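Long-range contact in substrate-binding protein (Synechococcus sp., PDB 6WPN), which probably binds an oligosaccharide or other sugar in the periplasm as the substrate-binding component of a transport system: residues S159-Y171 against T283-A295. Numbering follows the deposited sequence.
Sequences SRAPRRWDEVPAY and TPQPPLTGSDGTA
Arg163 and Trp165 hold Thr289 by its backbone N and O: Thr289 N donates to Arg163 O at 3.0 Å, and Trp165 N gives its hydrogen to Thr289 O at 2.9 Å, so a single beta bridge centred on Arg164 and Thr289 joins two loops. The first bond is the straighter (157° at the hydrogen); the second is bent to 137°, although Trp165 N lies nearly along the C=O axis. Beside it, Arg164 CA lies only 3.0 Å from Thr289 O, a CA-H...O contact to the same carbonyl. Leu288 carries the apolar part. Its CB sits over one face of the Trp165 indole, 4.1 Å from the centroid of the six-membered ring in a CH-pi contact, while CD1 reaches the CZ3-CH2 side of that ring. The other methyl, CD2, turns to Val168 CG2 at 3.8 Å and lies by Pro162, nearest its carbonyl O. With CG beside its own backbone N (chi1 -74°), Trp165 lays CD1 against the Thr289 carbonyl and sends NE1 to Gln202 of helix 195-202. Were Trp165 replaced by an alanine, Leu288 would probably lose the ring face it packs on and Gln202 OE1 its indole donor. Two bonds thus set the register and Leu288 packs between Trp165, Val168 and Pro162, a worked example of a lone bridge joining loops over 100 residues apart in the solute-binding fold.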
# COMPACT_ATOMS: atom_id res chain seq x y z
N SER A 159 -6.56 8.62 -26.48
CA SER A 159 -5.95 7.37 -26.90
C SER A 159 -5.19 6.66 -25.79
O SER A 159 -4.92 5.46 -25.92
CB SER A 159 -5.01 7.60 -28.09
OG SER A 159 -4.04 8.60 -27.81
N ARG A 160 -4.83 7.35 -24.70
CA ARG A 160 -4.19 6.69 -23.58
C ARG A 160 -4.32 7.57 -22.34
O ARG A 160 -4.65 8.75 -22.42
CB ARG A 160 -2.71 6.39 -23.85
CG ARG A 160 -1.87 7.61 -24.16
CD ARG A 160 -0.47 7.19 -24.56
NE ARG A 160 0.22 8.24 -25.31
CZ ARG A 160 1.33 8.04 -26.01
NH1 ARG A 160 1.87 6.83 -26.06
NH2 ARG A 160 1.90 9.05 -26.65
N ALA A 161 -4.05 6.95 -21.19
CA ALA A 161 -4.11 7.60 -19.89
C ALA A 161 -2.77 8.24 -19.55
O ALA A 161 -1.71 7.75 -19.96
CB ALA A 161 -4.49 6.60 -18.80
N PRO A 162 -2.78 9.33 -18.79
CA PRO A 162 -1.51 9.97 -18.41
C PRO A 162 -0.72 9.09 -17.46
O PRO A 162 -1.26 8.20 -16.79
CB PRO A 162 -1.97 11.27 -17.73
CG PRO A 162 -3.32 10.93 -17.17
CD PRO A 162 -3.94 10.00 -18.18
N ARG A 163 0.58 9.35 -17.41
CA ARG A 163 1.46 8.60 -16.52
C ARG A 163 2.15 9.48 -15.50
O ARG A 163 2.76 8.95 -14.57
CB ARG A 163 2.51 7.83 -17.33
CG ARG A 163 1.91 6.72 -18.16
CD ARG A 163 2.78 6.43 -19.36
NE ARG A 163 3.96 5.64 -19.01
CZ ARG A 163 4.82 5.15 -19.90
NH1 ARG A 163 4.62 5.39 -21.19
NH2 ARG A 163 5.86 4.44 -19.49
N ARG A 164 2.05 10.80 -15.62
CA ARG A 164 2.60 11.72 -14.64
C ARG A 164 1.49 12.64 -14.14
O ARG A 164 0.51 12.91 -14.85
CB ARG A 164 3.78 12.49 -15.23
CG ARG A 164 4.99 11.58 -15.43
CD ARG A 164 6.13 12.22 -16.19
NE ARG A 164 7.18 11.23 -16.48
CZ ARG A 164 8.37 11.52 -16.99
NH1 ARG A 164 8.69 12.77 -17.30
NH2 ARG A 164 9.25 10.54 -17.21
N TRP A 165 1.65 13.12 -12.90
CA TRP A 165 0.58 13.87 -12.24
C TRP A 165 0.28 15.20 -12.92
O TRP A 165 -0.88 15.64 -12.93
CB TRP A 165 0.92 14.10 -10.77
CG TRP A 165 0.79 12.88 -9.90
CD1 TRP A 165 1.80 12.14 -9.37
CD2 TRP A 165 -0.43 12.27 -9.46
NE1 TRP A 165 1.29 11.11 -8.63
CE2 TRP A 165 -0.07 11.16 -8.66
CE3 TRP A 165 -1.78 12.55 -9.66
CZ2 TRP A 165 -1.02 10.33 -8.07
CZ3 TRP A 165 -2.73 11.72 -9.07
CH2 TRP A 165 -2.34 10.62 -8.29
N ASP A 166 1.28 15.87 -13.50
CA ASP A 166 1.00 17.15 -14.15
C ASP A 166 0.19 17.00 -15.43
O ASP A 166 -0.22 18.02 -16.01
CB ASP A 166 2.31 17.89 -14.45
CG ASP A 166 3.25 17.10 -15.34
OD1 ASP A 166 2.93 16.92 -16.53
OD2 ASP A 166 4.32 16.67 -14.85
N GLU A 167 -0.05 15.78 -15.90
CA GLU A 167 -0.93 15.53 -17.03
C GLU A 167 -2.33 15.12 -16.59
O GLU A 167 -3.21 14.96 -17.45
CB GLU A 167 -0.32 14.47 -17.94
CG GLU A 167 0.93 14.95 -18.66
CD GLU A 167 1.70 13.83 -19.32
OE1 GLU A 167 1.25 12.67 -19.24
OE2 GLU A 167 2.76 14.11 -19.93
N VAL A 168 -2.55 14.94 -15.30
CA VAL A 168 -3.84 14.51 -14.76
C VAL A 168 -4.94 15.55 -14.96
O VAL A 168 -6.05 15.18 -15.37
CB VAL A 168 -3.73 14.12 -13.27
CG1 VAL A 168 -5.11 13.98 -12.66
CG2 VAL A 168 -2.97 12.82 -13.12
N PRO A 169 -4.71 16.85 -14.69
CA PRO A 169 -5.82 17.81 -14.87
C PRO A 169 -6.37 17.84 -16.29
O PRO A 169 -7.59 17.71 -16.47
CB PRO A 169 -5.18 19.15 -14.47
CG PRO A 169 -4.13 18.78 -13.50
CD PRO A 169 -3.55 17.50 -14.05
N ALA A 170 -5.51 18.01 -17.30
CA ALA A 170 -6.00 18.04 -18.68
C ALA A 170 -6.74 16.75 -19.04
O ALA A 170 -7.77 16.79 -19.72
CB ALA A 170 -4.83 18.27 -19.64
N TYR A 171 -6.23 15.61 -18.58
CA TYR A 171 -6.90 14.33 -18.81
C TYR A 171 -8.25 14.28 -18.12
O TYR A 171 -9.26 13.90 -18.73
CB TYR A 171 -6.00 13.19 -18.33
CG TYR A 171 -6.71 11.94 -17.87
CD1 TYR A 171 -7.24 11.03 -18.78
CD2 TYR A 171 -6.83 11.65 -16.52
CE1 TYR A 171 -7.88 9.88 -18.36
CE2 TYR A 171 -7.47 10.50 -16.09
CZ TYR A 171 -7.99 9.62 -17.01
OH TYR A 171 -8.63 8.48 -16.57
N THR A 283 -7.25 -2.21 -19.61
CA THR A 283 -5.85 -2.52 -19.88
C THR A 283 -5.00 -2.04 -18.71
O THR A 283 -5.17 -0.90 -18.24
CB THR A 283 -5.36 -1.88 -21.18
OG1 THR A 283 -5.55 -0.46 -21.11
CG2 THR A 283 -6.11 -2.45 -22.38
N PRO A 284 -4.07 -2.86 -18.21
CA PRO A 284 -3.18 -2.38 -17.15
C PRO A 284 -2.14 -1.42 -17.72
O PRO A 284 -1.65 -1.60 -18.83
CB PRO A 284 -2.52 -3.67 -16.64
CG PRO A 284 -3.35 -4.80 -17.21
CD PRO A 284 -3.89 -4.29 -18.50
N GLN A 285 -1.83 -0.39 -16.94
CA GLN A 285 -0.92 0.67 -17.34
C GLN A 285 -0.03 1.04 -16.16
O GLN A 285 -0.35 0.71 -15.01
CB GLN A 285 -1.68 1.91 -17.83
CG GLN A 285 -2.48 1.68 -19.11
CD GLN A 285 -1.61 1.43 -20.32
OE1 GLN A 285 -0.52 1.99 -20.45
NE2 GLN A 285 -2.09 0.59 -21.23
N PRO A 286 1.10 1.69 -16.41
CA PRO A 286 1.97 2.09 -15.31
C PRO A 286 1.25 3.03 -14.36
O PRO A 286 0.36 3.80 -14.77
CB PRO A 286 3.13 2.80 -16.02
CG PRO A 286 3.15 2.21 -17.38
CD PRO A 286 1.72 1.94 -17.73
N PRO A 287 1.59 2.99 -13.08
CA PRO A 287 0.94 3.89 -12.12
C PRO A 287 1.34 5.33 -12.37
O PRO A 287 2.35 5.63 -13.01
CB PRO A 287 1.46 3.40 -10.76
CG PRO A 287 2.79 2.81 -11.08
CD PRO A 287 2.64 2.18 -12.44
N LEU A 288 0.52 6.24 -11.85
CA LEU A 288 0.85 7.65 -11.96
C LEU A 288 2.06 7.95 -11.08
O LEU A 288 2.18 7.42 -9.97
CB LEU A 288 -0.34 8.52 -11.54
CG LEU A 288 -1.52 8.52 -12.52
CD1 LEU A 288 -2.81 8.90 -11.82
CD2 LEU A 288 -1.21 9.47 -13.67
N THR A 289 2.98 8.75 -11.60
CA THR A 289 4.15 9.18 -10.85
C THR A 289 4.33 10.68 -11.03
O THR A 289 3.61 11.34 -11.79
CB THR A 289 5.42 8.45 -11.30
OG1 THR A 289 5.84 8.98 -12.56
CG2 THR A 289 5.17 6.95 -11.45
N GLY A 290 5.34 11.22 -10.35
CA GLY A 290 5.77 12.58 -10.55
C GLY A 290 6.87 12.61 -11.59
O GLY A 290 7.20 11.61 -12.22
N SER A 291 7.46 13.80 -11.75
CA SER A 291 8.52 13.96 -12.74
C SER A 291 9.72 13.08 -12.45
O SER A 291 10.49 12.78 -13.36
CB SER A 291 8.95 15.43 -12.82
OG SER A 291 9.48 15.87 -11.59
N ASP A 292 9.88 12.64 -11.20
CA ASP A 292 10.97 11.74 -10.83
C ASP A 292 10.74 10.30 -11.26
O ASP A 292 11.67 9.49 -11.19
CB ASP A 292 11.21 11.79 -9.32
CG ASP A 292 10.01 11.30 -8.54
OD1 ASP A 292 8.87 11.51 -9.00
OD2 ASP A 292 10.21 10.71 -7.46
N GLY A 293 9.52 9.95 -11.68
CA GLY A 293 9.24 8.63 -12.20
C GLY A 293 9.01 7.54 -11.17
O GLY A 293 8.49 6.48 -11.53
N THR A 294 9.40 7.76 -9.92
CA THR A 294 9.30 6.71 -8.91
C THR A 294 7.85 6.33 -8.64
O THR A 294 7.00 7.18 -8.41
CB THR A 294 9.96 7.17 -7.61
OG1 THR A 294 11.31 7.57 -7.88
CG2 THR A 294 9.97 6.05 -6.59
N ALA A 295 7.60 5.02 -8.61
CA ALA A 295 6.31 4.47 -8.22
C ALA A 295 6.37 3.97 -6.79
O ALA A 295 7.44 3.80 -6.20
CB ALA A 295 5.91 3.32 -9.15